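Local coordinates for protein hydroxylase (Rhodococcus sp., PDB 2OR0) that probably acts as a flavin-dependent monooxygenase of the acyl-CoA dehydrogenase family, using reduced flavin and molecular oxygen to hydroxylate its substrate, at residues S182-L187 against L225-V230; Y133-V138 against G167-D172; Q42-C47 against G203-G208; S156-C161 against Y192-D197; N306-S311 against W346-A351. All blocks are in the same frame, centred on the assembly; numbering follows the deposited sequence. Where two conformers were deposited one is given.

Interaction 1. Residues S182-L187 against L225-V230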
# COMPACT_ATOMS: atom_id res chain seq x y z
N SER A 182 17.72 -4.04 -13.51
CA SER A 182 16.34 -3.56 -13.32
C SER A 182 16.33 -2.13 -12.75
O SER A 182 17.23 -1.75 -12.01
CB SER A 182 15.58 -4.50 -12.37
OG SER A 182 16.36 -4.75 -11.19
N LEU A 183 15.29 -1.36 -13.06
CA LEU A 183 15.20 0.02 -12.60
C LEU A 183 13.87 0.32 -11.98
O LEU A 183 12.87 -0.36 -12.28
CB LEU A 183 15.36 1.00 -13.78
CG LEU A 183 16.61 0.97 -14.68
CD1 LEU A 183 16.35 1.87 -15.90
CD2 LEU A 183 17.86 1.45 -13.96
N HIS A 184 13.87 1.36 -11.14
CA HIS A 184 12.71 2.20 -10.90
C HIS A 184 12.90 3.52 -11.65
O HIS A 184 13.96 4.17 -11.55
CB HIS A 184 12.53 2.48 -9.39
CG HIS A 184 12.25 1.25 -8.56
ND1 HIS A 184 12.26 1.27 -7.18
CD2 HIS A 184 11.95 -0.02 -8.92
CE1 HIS A 184 11.98 0.06 -6.72
NE2 HIS A 184 11.79 -0.74 -7.75
N VAL A 185 11.89 3.94 -12.41
CA VAL A 185 12.02 5.12 -13.28
C VAL A 185 10.89 6.11 -13.00
O VAL A 185 9.76 5.69 -12.68
CB VAL A 185 12.04 4.72 -14.81
CG1 VAL A 185 13.22 3.81 -15.12
CG2 VAL A 185 10.72 4.04 -15.24
N ILE A 186 11.18 7.40 -13.09
CA ILE A 186 10.16 8.42 -12.85
C ILE A 186 9.80 9.13 -14.16
O ILE A 186 10.70 9.55 -14.91
CB ILE A 186 10.62 9.45 -11.77
CG1 ILE A 186 10.79 8.78 -10.41
CG2 ILE A 186 9.64 10.61 -11.64
CD1 ILE A 186 12.24 8.72 -9.96
N LEU A 187 8.50 9.23 -14.46
CA LEU A 187 7.99 9.86 -15.69
C LEU A 187 6.91 10.85 -15.36
O LEU A 187 6.08 10.57 -14.51
CB LEU A 187 7.39 8.84 -16.66
CG LEU A 187 8.31 7.94 -17.49
CD1 LEU A 187 8.94 6.88 -16.63
CD2 LEU A 187 7.51 7.29 -18.60
N LEU A 225 16.47 4.90 -10.40
CA LEU A 225 17.26 4.20 -9.40
C LEU A 225 17.42 2.76 -9.86
O LEU A 225 16.56 2.22 -10.56
CB LEU A 225 16.58 4.21 -8.03
CG LEU A 225 16.42 5.58 -7.35
CD1 LEU A 225 15.43 5.59 -6.16
CD2 LEU A 225 17.82 6.17 -6.93
N ASN A 226 18.55 2.16 -9.50
CA ASN A 226 18.77 0.76 -9.71
C ASN A 226 17.89 -0.02 -8.69
O ASN A 226 18.06 0.15 -7.47
CB ASN A 226 20.26 0.51 -9.51
CG ASN A 226 20.65 -0.91 -9.63
OD1 ASN A 226 19.86 -1.83 -9.37
ND2 ASN A 226 21.90 -1.13 -10.01
N ALA A 227 16.97 -0.86 -9.18
CA ALA A 227 16.01 -1.58 -8.31
C ALA A 227 16.66 -2.52 -7.31
O ALA A 227 16.16 -2.65 -6.20
CB ALA A 227 14.95 -2.34 -9.13
N ALA A 228 17.74 -3.19 -7.71
CA ALA A 228 18.46 -4.08 -6.77
C ALA A 228 19.13 -3.31 -5.63
O ALA A 228 19.16 -3.77 -4.49
CB ALA A 228 19.46 -4.96 -7.50
N LYS A 229 19.65 -2.12 -5.93
CA LYS A 229 20.21 -1.24 -4.91
C LYS A 229 19.14 -0.67 -3.98
O LYS A 229 19.40 -0.42 -2.81
CB LYS A 229 20.99 -0.08 -5.56
CG LYS A 229 22.28 -0.54 -6.28
CD LYS A 229 23.11 0.70 -6.71
CE LYS A 229 24.49 0.28 -7.20
NZ LYS A 229 25.24 1.48 -7.69
N VAL A 230 17.93 -0.45 -4.50
CA VAL A 230 16.82 0.00 -3.67
C VAL A 230 16.49 -1.10 -2.65
O VAL A 230 16.42 -0.84 -1.44
CB VAL A 230 15.59 0.35 -4.52
CG1 VAL A 230 14.36 0.60 -3.65
CG2 VAL A 230 15.88 1.56 -5.42
O HOH W 1 19.78 -3.92 -11.13
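His184 and Leu225 exchange both backbone bonds of an antiparallel hydrogen-bonded pair: His184 N donates to Leu225 O at 2.9 Å, and Leu225 N returns a bond to His184 O, also 2.9 Å. His184 CB leaves the sheet on the face shared with Leu225. CG lies anti to the carbonyl carbon (chi1 -64°), and from there the ring reaches the first turn of helix 227-232. CD2 and NE2 both rest near the methyl of Ala227, with NE2 to Ala227 CB at 3.8 Å, while Ala227 CA sits over one ring face. CE1 approaches Val230 CG1 obliquely at 3.9 Å, and ND1 passes beyond both segments to a hydrogen bond with Glu108. Two residues earlier, where the strand begins, Ser182 O accepts from Ala227 N, 3.0 Å. One water ties Ser182 N to Asn226 OD1, at 2.7 Å from the latter. That same OD1 also takes weak bonds from Ala228 N and Lys229 N. The arrangement is that of an edge strand, 224-226, running directly into helix 227-232, with Asn226 as the N-cap of that helix.

Interaction 2. Residues Y133-V138 against G167-D172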
# COMPACT_ATOMS: atom_id res chain seq x y z
N TYR A 133 5.50 -0.60 -9.21
CA TYR A 133 6.89 -1.03 -9.28
C TYR A 133 7.12 -2.30 -10.10
O TYR A 133 8.27 -2.60 -10.40
CB TYR A 133 7.43 -1.28 -7.88
CG TYR A 133 7.58 -0.03 -7.06
CD1 TYR A 133 8.49 0.95 -7.41
CD2 TYR A 133 6.79 0.17 -5.92
CE1 TYR A 133 8.64 2.10 -6.65
CE2 TYR A 133 6.94 1.33 -5.13
CZ TYR A 133 7.88 2.29 -5.50
OH TYR A 133 8.03 3.45 -4.75
N ALA A 134 6.06 -3.05 -10.41
CA ALA A 134 6.22 -4.27 -11.23
C ALA A 134 7.03 -3.93 -12.48
O ALA A 134 6.75 -2.94 -13.14
CB ALA A 134 4.87 -4.88 -11.61
N PRO A 135 8.07 -4.73 -12.77
CA PRO A 135 8.99 -4.42 -13.86
C PRO A 135 8.42 -4.79 -15.24
O PRO A 135 9.03 -5.60 -15.97
CB PRO A 135 10.21 -5.27 -13.52
CG PRO A 135 9.63 -6.46 -12.86
CD PRO A 135 8.44 -5.97 -12.07
N MSE A 136 7.29 -4.16 -15.58
CA MSE A 136 6.52 -4.49 -16.77
C MSE A 136 7.02 -3.81 -18.04
O MSE A 136 6.51 -4.04 -19.13
CB MSE A 136 5.03 -4.17 -16.55
CG MSE A 136 4.27 -5.21 -15.73
SE MSE A 136 4.82 -7.01 -16.24
CE MSE A 136 5.87 -7.47 -14.65
N GLY A 137 8.04 -2.98 -17.91
CA GLY A 137 8.54 -2.24 -19.06
C GLY A 137 9.94 -2.59 -19.48
O GLY A 137 10.62 -3.37 -18.81
N VAL A 138 10.37 -2.02 -20.61
CA VAL A 138 11.73 -2.21 -21.11
C VAL A 138 12.40 -0.84 -21.29
O VAL A 138 11.90 0.02 -22.00
CB VAL A 138 11.78 -3.03 -22.44
CG1 VAL A 138 13.22 -3.14 -22.98
CG2 VAL A 138 11.17 -4.44 -22.23
N GLY A 167 8.49 0.18 -12.58
CA GLY A 167 9.60 -0.78 -12.72
C GLY A 167 9.88 -1.08 -14.19
O GLY A 167 8.97 -1.05 -15.02
N ALA A 168 11.13 -1.36 -14.51
CA ALA A 168 11.49 -1.75 -15.86
C ALA A 168 12.71 -2.64 -15.84
O ALA A 168 13.58 -2.50 -14.98
CB ALA A 168 11.74 -0.52 -16.71
N MSE A 169 12.76 -3.56 -16.79
CA MSE A 169 13.99 -4.31 -17.04
C MSE A 169 14.84 -3.53 -18.04
O MSE A 169 14.32 -2.81 -18.87
CB MSE A 169 13.69 -5.70 -17.60
CG MSE A 169 12.71 -6.53 -16.78
SE MSE A 169 13.30 -6.84 -14.93
CE MSE A 169 14.87 -7.98 -15.24
N VAL A 170 16.16 -3.70 -17.96
CA VAL A 170 17.07 -3.00 -18.86
C VAL A 170 17.45 -3.92 -20.01
O VAL A 170 17.90 -5.04 -19.79
CB VAL A 170 18.34 -2.45 -18.13
CG1 VAL A 170 19.36 -1.87 -19.13
CG2 VAL A 170 17.94 -1.38 -17.10
N GLY A 171 17.23 -3.44 -21.24
CA GLY A 171 17.67 -4.17 -22.43
C GLY A 171 19.16 -4.00 -22.74
O GLY A 171 19.94 -3.46 -21.93
N ASP A 172 19.56 -4.47 -23.92
CA ASP A 172 20.95 -4.39 -24.38
C ASP A 172 21.21 -3.12 -25.22
O ASP A 172 21.77 -2.14 -24.71
CB ASP A 172 21.31 -5.65 -25.18
CG ASP A 172 20.84 -6.91 -24.48
OD1 ASP A 172 21.01 -6.99 -23.24
OD2 ASP A 172 20.28 -7.81 -25.17
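Met169, a selenomethionine, has CG anti to its carbonyl carbon (chi1 -53°) and a chain that bends again at its next two torsions, folding SE back over Pro135, where it lies 3.7 Å from Pro135 CB. Pro135 itself is the centre of an inverse gamma turn, which swings the chain from the loop into line beside strand 163-170. The pairing then becomes parallel: Met169 N donates to Gly137 O at 2.9 Å, and Val138 CA points its hydrogen at Met169 O, 3.5 Å away. Farther back, the backbones come very close. Gly167 CA makes a C-H...O contact of 3.2 Å with Tyr133 O, and any side chain on Gly167 would run straight into that oxygen. Ala168 turns its methyl to the other face from Met169, 3.7 Å from Gly137 O. Gly167 O accepts from Trp152 NE1, so strand 145-155 has a hold on the same spot. Strand 137-142 thus lies in the sheet between 145-155, which it pairs with antiparallel, and 163-170; on its far edge 163-170 meets 182-188, and the Tyr133 ring reaches Phe254 of helix 250-277.

Interaction 3. Residues Q42-C47 against G203-G208; sequences QSEADC and GLRGTG
Glu44 O is held from two directions: Cys47 N of the same helix end donates to it at 3.0 Å, and a water donates at 2.6 Å. That water accepts from Arg205 NE, 2.9 Å away, lying in plane at the edge of the guanidinium, so it joins the two segments. A second water repeats the scheme, donating a hydrogen bond to Glu44 OE2 and accepting from Arg205 N at 3.2 Å. The two side chains cross without an ion pair, Glu44 OE2 and Arg205 NE being 4.8 Å apart; Glu44 CG instead lies on Arg205 CB. Glu44 forms a salt bridge to Arg375 and Arg205 one to Asp200, with a hydrogen bond to Val201 O besides. Cys47 closes helix 33-46 with positive phi in a Schellman motif, and its SG, anti to the carbonyl carbon (chi1 -61°), stands over one face of the Arg205 guanidinium, 3.2 Å from NH1. Backbones touch too: Gly206 CA meets Ser43 O at 3.4 Å, and a side chain on Gly208 would collide with Cys47 O. With no direct hydrogen bond between the segments, the polar link runs through water, and the nearby opposite charges probably add a mild long-range attraction.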
# COMPACT_ATOMS: atom_id res chain seq x y z
N GLN A 42 -19.86 6.97 -4.53
CA GLN A 42 -19.63 7.60 -5.82
C GLN A 42 -18.28 7.23 -6.44
O GLN A 42 -18.21 6.98 -7.64
CB GLN A 42 -19.82 9.13 -5.73
CG GLN A 42 -19.87 9.83 -7.11
CD GLN A 42 -21.05 9.37 -7.94
OE1 GLN A 42 -22.21 9.54 -7.53
NE2 GLN A 42 -20.78 8.76 -9.10
N SER A 43 -17.22 7.18 -5.63
CA SER A 43 -15.91 6.71 -6.14
C SER A 43 -16.01 5.26 -6.64
O SER A 43 -15.35 4.86 -7.60
CB SER A 43 -14.81 6.80 -5.08
OG SER A 43 -14.65 8.13 -4.61
N GLU A 44 -16.82 4.45 -5.96
CA GLU A 44 -16.97 3.09 -6.40
C GLU A 44 -17.71 3.03 -7.75
O GLU A 44 -17.26 2.35 -8.67
CB GLU A 44 -17.69 2.24 -5.37
CG GLU A 44 -17.27 0.78 -5.51
CD GLU A 44 -18.28 -0.11 -4.97
OE1 GLU A 44 -19.44 0.36 -4.84
OE2 GLU A 44 -17.93 -1.26 -4.68
N ALA A 45 -18.81 3.76 -7.84
CA ALA A 45 -19.60 3.81 -9.07
C ALA A 45 -18.75 4.32 -10.24
O ALA A 45 -18.86 3.81 -11.36
CB ALA A 45 -20.84 4.68 -8.86
N ASP A 46 -17.85 5.28 -9.98
CA ASP A 46 -16.98 5.84 -11.02
C ASP A 46 -15.76 4.99 -11.32
O ASP A 46 -15.10 5.23 -12.32
CB ASP A 46 -16.46 7.22 -10.61
CG ASP A 46 -17.55 8.27 -10.48
OD1 ASP A 46 -18.69 8.06 -10.97
OD2 ASP A 46 -17.25 9.34 -9.87
N CYS A 47 -15.44 4.03 -10.44
CA CYS A 47 -14.17 3.29 -10.47
C CYS A 47 -12.96 4.20 -10.44
O CYS A 47 -11.98 3.97 -11.15
CB CYS A 47 -14.08 2.35 -11.69
SG CYS A 47 -15.36 1.12 -11.69
N GLY A 203 -13.40 -5.54 -6.51
CA GLY A 203 -13.13 -4.81 -5.27
C GLY A 203 -12.10 -3.72 -5.47
O GLY A 203 -11.43 -3.70 -6.50
N LEU A 204 -11.97 -2.82 -4.50
CA LEU A 204 -11.11 -1.64 -4.61
C LEU A 204 -11.38 -0.87 -5.92
O LEU A 204 -10.45 -0.29 -6.53
CB LEU A 204 -9.63 -2.04 -4.53
CG LEU A 204 -9.12 -2.44 -3.13
CD1 LEU A 204 -7.66 -2.86 -3.21
CD2 LEU A 204 -9.34 -1.25 -2.17
N ARG A 205 -12.66 -0.87 -6.32
CA ARG A 205 -13.09 -0.34 -7.61
C ARG A 205 -12.72 1.13 -7.62
O ARG A 205 -12.16 1.62 -8.60
CB ARG A 205 -14.60 -0.55 -7.85
CG ARG A 205 -14.94 -2.02 -8.14
CD ARG A 205 -16.45 -2.28 -8.26
NE ARG A 205 -17.07 -1.56 -9.37
CZ ARG A 205 -16.97 -1.90 -10.66
NH1 ARG A 205 -17.61 -1.18 -11.58
NH2 ARG A 205 -16.26 -2.96 -11.05
N GLY A 206 -12.95 1.77 -6.49
CA GLY A 206 -12.74 3.20 -6.31
C GLY A 206 -11.31 3.66 -6.33
O GLY A 206 -11.08 4.86 -6.34
N THR A 207 -10.35 2.74 -6.34
CA THR A 207 -8.93 3.10 -6.44
C THR A 207 -8.55 3.59 -7.86
O THR A 207 -7.55 4.31 -8.04
CB THR A 207 -7.99 1.94 -6.01
OG1 THR A 207 -8.12 0.82 -6.90
CG2 THR A 207 -8.30 1.49 -4.55
N GLY A 208 -9.34 3.18 -8.85
CA GLY A 208 -9.11 3.50 -10.24
C GLY A 208 -7.72 3.09 -10.64
O GLY A 208 -6.99 3.89 -11.20
O HOH W 2 -15.07 -1.89 -4.44
O HOH W 3 -19.04 0.61 -9.53

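Interaction 4. Residues S156-C161 against Y192-D197; sequences SGTDHC and YQIVED
Thr158 and Ile194 meet tip to tip, methyl against methyl, with Thr158 CG2 3.9 Å from Ile194 CG2; this is the close-packed part. The threonine torsion arranges it: OG1 lies anti to the backbone N (chi1 -156°), leaving CG2 to face the strand. Ile194 CD1 slides past to sit 3.9 Å from Thr158 O and 4.0 Å from Asp159 OD1, crossing the aspartate obliquely. Both Thr158 and Ile194 also touch Leu212 of strand 210-214, which pairs with 193-195. The contact therefore lays the 3-10 turn that links strands 145-155 and 163-170 against a short outer strand, within the central beta domain expected of the acyl-CoA dehydrogenase fold. An alanine in place of Ile194 would remove everything beyond CB and would probably leave Thr158 CG2 facing a gap, with the turn less firmly seated on the strand. On one flank the two segments stand farther apart and a water fills in. It donates to Thr158 O at 2.7 Å and is bonded to Thr158 OG1, itself also hydrogen-bonded to Ser155, and, in the plane of the ring, to Tyr192 OH, 2.7 Å away. On the other flank, at the exposed Glu196, two carboxylates lie near each other: Asp159 OD1 and Glu196 OE2 are 4.3 Å apart, a repulsion probably eased by Lys210, which makes a salt bridge to each.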
# COMPACT_ATOMS: atom_id res chain seq x y z
N SER A 156 -2.64 2.44 -8.97
CA SER A 156 -3.66 2.93 -8.03
C SER A 156 -3.67 4.45 -7.94
O SER A 156 -2.61 5.06 -7.83
CB SER A 156 -3.43 2.34 -6.62
OG SER A 156 -3.45 0.94 -6.67
N GLY A 157 -4.87 5.06 -7.95
CA GLY A 157 -5.01 6.51 -7.79
C GLY A 157 -4.48 7.34 -8.96
O GLY A 157 -4.34 8.55 -8.85
N THR A 158 -4.21 6.68 -10.09
CA THR A 158 -3.44 7.26 -11.20
C THR A 158 -4.02 8.55 -11.81
O THR A 158 -3.25 9.44 -12.19
CB THR A 158 -3.10 6.20 -12.28
OG1 THR A 158 -1.94 6.60 -13.00
CG2 THR A 158 -4.26 5.93 -13.25
N ASP A 159 -5.35 8.66 -11.87
CA ASP A 159 -6.01 9.87 -12.36
C ASP A 159 -5.65 11.11 -11.54
O ASP A 159 -5.85 12.24 -12.01
CB ASP A 159 -7.54 9.71 -12.35
CG ASP A 159 -8.02 8.66 -13.35
OD1 ASP A 159 -7.74 8.82 -14.55
OD2 ASP A 159 -8.67 7.67 -12.92
N HIS A 160 -5.15 10.90 -10.32
CA HIS A 160 -4.89 12.01 -9.41
C HIS A 160 -3.39 12.27 -9.23
O HIS A 160 -2.97 13.10 -8.40
CB HIS A 160 -5.58 11.72 -8.07
CG HIS A 160 -7.07 11.65 -8.18
ND1 HIS A 160 -7.86 12.77 -8.37
CD2 HIS A 160 -7.92 10.59 -8.14
CE1 HIS A 160 -9.13 12.40 -8.44
NE2 HIS A 160 -9.19 11.09 -8.30
N CYS A 161 -2.59 11.57 -10.03
CA CYS A 161 -1.14 11.66 -9.98
C CYS A 161 -0.60 12.36 -11.23
O CYS A 161 -1.18 12.25 -12.32
CB CYS A 161 -0.53 10.27 -9.84
SG CYS A 161 -1.02 9.38 -8.31
N TYR A 192 3.19 9.50 -20.56
CA TYR A 192 2.49 8.20 -20.63
C TYR A 192 1.00 8.36 -20.83
O TYR A 192 0.46 9.46 -20.80
CB TYR A 192 2.79 7.29 -19.41
CG TYR A 192 2.47 7.92 -18.05
CD1 TYR A 192 1.18 7.87 -17.52
CD2 TYR A 192 3.46 8.54 -17.30
CE1 TYR A 192 0.88 8.43 -16.28
CE2 TYR A 192 3.19 9.11 -16.07
CZ TYR A 192 1.89 9.06 -15.56
OH TYR A 192 1.62 9.62 -14.33
N GLN A 193 0.34 7.22 -21.02
CA GLN A 193 -1.08 7.18 -21.32
C GLN A 193 -1.76 6.30 -20.28
O GLN A 193 -1.31 5.19 -20.01
CB GLN A 193 -1.30 6.61 -22.75
CG GLN A 193 -2.78 6.39 -23.13
CD GLN A 193 -3.04 5.26 -24.17
OE1 GLN A 193 -4.21 5.01 -24.57
NE2 GLN A 193 -1.98 4.58 -24.61
N ILE A 194 -2.85 6.81 -19.73
CA ILE A 194 -3.73 6.09 -18.81
C ILE A 194 -4.77 5.39 -19.69
O ILE A 194 -5.49 6.06 -20.44
CB ILE A 194 -4.43 7.07 -17.81
CG1 ILE A 194 -3.40 7.73 -16.87
CG2 ILE A 194 -5.49 6.34 -16.97
CD1 ILE A 194 -3.97 8.90 -16.00
N VAL A 195 -4.83 4.07 -19.63
CA VAL A 195 -5.80 3.32 -20.46
C VAL A 195 -7.16 3.22 -19.77
O VAL A 195 -7.27 2.62 -18.69
CB VAL A 195 -5.24 1.95 -20.87
CG1 VAL A 195 -6.12 1.27 -21.94
CG2 VAL A 195 -3.83 2.09 -21.38
N GLU A 196 -8.19 3.82 -20.37
CA GLU A 196 -9.56 3.77 -19.82
C GLU A 196 -10.16 2.36 -19.89
O GLU A 196 -9.74 1.54 -20.71
CB GLU A 196 -10.49 4.78 -20.53
CG GLU A 196 -10.27 6.26 -20.18
CD GLU A 196 -10.20 6.53 -18.65
OE1 GLU A 196 -11.13 6.10 -17.90
OE2 GLU A 196 -9.22 7.16 -18.20
N ASP A 197 -11.13 2.10 -19.02
CA ASP A 197 -11.84 0.80 -18.98
C ASP A 197 -10.96 -0.43 -18.71
O ASP A 197 -11.23 -1.53 -19.17
CB ASP A 197 -12.72 0.63 -20.24
CG ASP A 197 -13.60 1.84 -20.49
OD1 ASP A 197 -14.40 2.18 -19.59
OD2 ASP A 197 -13.49 2.48 -21.57
O HOH W 4 -0.96 9.20 -13.53

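Interaction 5. Residues N306-S311 against W346-A351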
# COMPACT_ATOMS: atom_id res chain seq x y z
N ASN A 306 -6.99 -8.07 15.15
CA ASN A 306 -6.06 -7.35 16.05
C ASN A 306 -4.67 -7.95 15.99
O ASN A 306 -3.70 -7.21 15.93
CB ASN A 306 -6.53 -7.33 17.51
CG ASN A 306 -5.45 -6.77 18.44
OD1 ASN A 306 -4.65 -7.51 19.02
ND2 ASN A 306 -5.38 -5.47 18.51
N ALA A 307 -4.56 -9.29 15.99
CA ALA A 307 -3.25 -9.93 15.89
C ALA A 307 -2.47 -9.47 14.65
O ALA A 307 -1.23 -9.36 14.70
CB ALA A 307 -3.34 -11.44 15.94
N SER A 308 -3.19 -9.18 13.57
CA SER A 308 -2.54 -8.72 12.32
C SER A 308 -2.03 -7.30 12.45
O SER A 308 -0.87 -7.02 12.07
CB SER A 308 -3.50 -8.81 11.13
OG SER A 308 -3.83 -10.17 10.86
N ARG A 309 -2.88 -6.41 12.96
CA ARG A 309 -2.52 -5.01 13.20
C ARG A 309 -1.23 -4.92 14.05
O ARG A 309 -0.26 -4.28 13.64
CB ARG A 309 -3.67 -4.25 13.88
CG ARG A 309 -3.24 -2.88 14.49
CD ARG A 309 -4.40 -2.26 15.31
NE ARG A 309 -5.34 -1.50 14.46
CZ ARG A 309 -5.28 -0.19 14.26
NH1 ARG A 309 -4.34 0.53 14.86
NH2 ARG A 309 -6.17 0.39 13.47
N VAL A 310 -1.21 -5.61 15.19
CA VAL A 310 -0.08 -5.49 16.14
C VAL A 310 1.17 -6.11 15.58
O VAL A 310 2.25 -5.54 15.73
CB VAL A 310 -0.40 -6.05 17.58
CG1 VAL A 310 -1.70 -5.42 18.14
CG2 VAL A 310 -0.50 -7.53 17.58
N SER A 311 1.03 -7.27 14.93
CA SER A 311 2.16 -7.96 14.32
C SER A 311 2.88 -7.16 13.26
O SER A 311 4.10 -7.10 13.25
CB SER A 311 1.70 -9.27 13.69
OG SER A 311 1.41 -10.15 14.74
N TRP A 346 -3.28 -12.17 5.29
CA TRP A 346 -4.08 -13.37 5.14
C TRP A 346 -5.01 -13.62 6.36
O TRP A 346 -6.19 -13.97 6.20
CB TRP A 346 -3.19 -14.59 4.90
CG TRP A 346 -2.70 -14.68 3.44
CD1 TRP A 346 -1.71 -13.90 2.83
CD2 TRP A 346 -3.18 -15.58 2.42
NE1 TRP A 346 -1.54 -14.31 1.51
CE2 TRP A 346 -2.44 -15.32 1.23
CE3 TRP A 346 -4.14 -16.60 2.41
CZ2 TRP A 346 -2.64 -16.04 0.06
CZ3 TRP A 346 -4.35 -17.32 1.22
CH2 TRP A 346 -3.60 -17.03 0.06
N ARG A 347 -4.45 -13.45 7.56
CA ARG A 347 -5.16 -13.63 8.82
C ARG A 347 -6.39 -12.72 8.88
O ARG A 347 -7.47 -13.16 9.24
CB ARG A 347 -4.21 -13.37 10.03
CG ARG A 347 -4.79 -13.80 11.41
CD ARG A 347 -3.78 -13.51 12.55
NE ARG A 347 -2.46 -14.10 12.27
CZ ARG A 347 -1.36 -13.41 11.94
NH1 ARG A 347 -1.38 -12.08 11.86
NH2 ARG A 347 -0.25 -14.05 11.69
N ALA A 348 -6.20 -11.47 8.51
CA ALA A 348 -7.23 -10.44 8.59
C ALA A 348 -8.32 -10.71 7.56
O ALA A 348 -9.51 -10.66 7.88
CB ALA A 348 -6.60 -9.09 8.37
N VAL A 349 -7.92 -11.06 6.34
CA VAL A 349 -8.93 -11.40 5.33
C VAL A 349 -9.76 -12.63 5.69
O VAL A 349 -10.99 -12.60 5.56
CB VAL A 349 -8.35 -11.49 3.90
CG1 VAL A 349 -9.46 -11.86 2.92
CG2 VAL A 349 -7.72 -10.13 3.51
N ARG A 350 -9.10 -13.70 6.14
CA ARG A 350 -9.84 -14.88 6.56
C ARG A 350 -10.85 -14.57 7.69
O ARG A 350 -11.95 -15.15 7.71
CB ARG A 350 -8.92 -16.00 7.04
CG ARG A 350 -8.22 -16.77 5.89
CD ARG A 350 -7.59 -18.08 6.41
NE ARG A 350 -6.80 -18.75 5.36
CZ ARG A 350 -5.48 -18.70 5.28
NH1 ARG A 350 -4.78 -18.02 6.19
NH2 ARG A 350 -4.84 -19.34 4.28
N ALA A 351 -10.47 -13.69 8.61
CA ALA A 351 -11.34 -13.28 9.72
C ALA A 351 -12.55 -12.48 9.23
O ALA A 351 -13.69 -12.65 9.73
CB ALA A 351 -10.52 -12.44 10.71
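Ser308 and Arg347 make the one hydrogen bond between segments 306-311 and 346-351. Arg347 NH1 donates to Ser308 OG over a longish 3.3 Å, bent at 138°, with the oxygen tilted out of the guanidinium plane. Ser308 OG has a second partner in Ala344 O, one turn earlier on helix 331-356, so the hydroxyl is tied twice to the same neighbour. A further polar bond stays within helix 306-311: Ser311 OG donates to Ala307 O at 2.8 Å, an oxygen that already accepts from Ser311 N.

The van der Waals contacts are made largely by the arginine's aliphatic stem. Arg347 CB lies 3.3 Å from Ser308 OG, and farther out Arg347 CD reaches Ala307 CB at 4.0 Å. A bend at chi3 of Arg347 (-53°) then turns the guanidinium along the partner helix toward Ser311, with Ser308 CA at its edge, in plane. Beside the stem, Ala348 CB packs on the hydroxyl, 3.9 Å from Ser308 OG. With a leucine in place of Arg347, Ser308 OG would probably lose its NH1 partner and the packing of CD on Ala307 CB would be disturbed.

The segments run almost antiparallel, at 159°; small Ser308 and Ala348 at the closest point are consistent with the 8.7 Å axis spacing. Both belong to the C-terminal helical domain: Ser308 and Ala348 also touch helix 250-277, through Ile263 and Thr266, while Val349 faces helix 370-381.

Overall arrangement
Four of the five contacts involve the beta part of the chain or its connecting loops; interaction 5, last in sequence, lies among the C-terminal helices, on the other side of the chain's centre from interactions 1, 2 and 4. Interaction 2 closes before interaction 1 opens; with centres 9 Å apart, they share one sheet, where neighbouring strands 163-170 and 182-188 are linked by Leu183 N to Ala168 O at 2.8 Å. Interaction 4 reaches that sheet through strand 193-195, touching interaction 1 at Leu187 and Tyr192 and interaction 3 where Thr207 O lies 2.8 Å from Gly157 N. Interaction 3 packs helix 33-46 against the loop between strands 193-195 and 210-214, joining the N-terminal helices to the beta part.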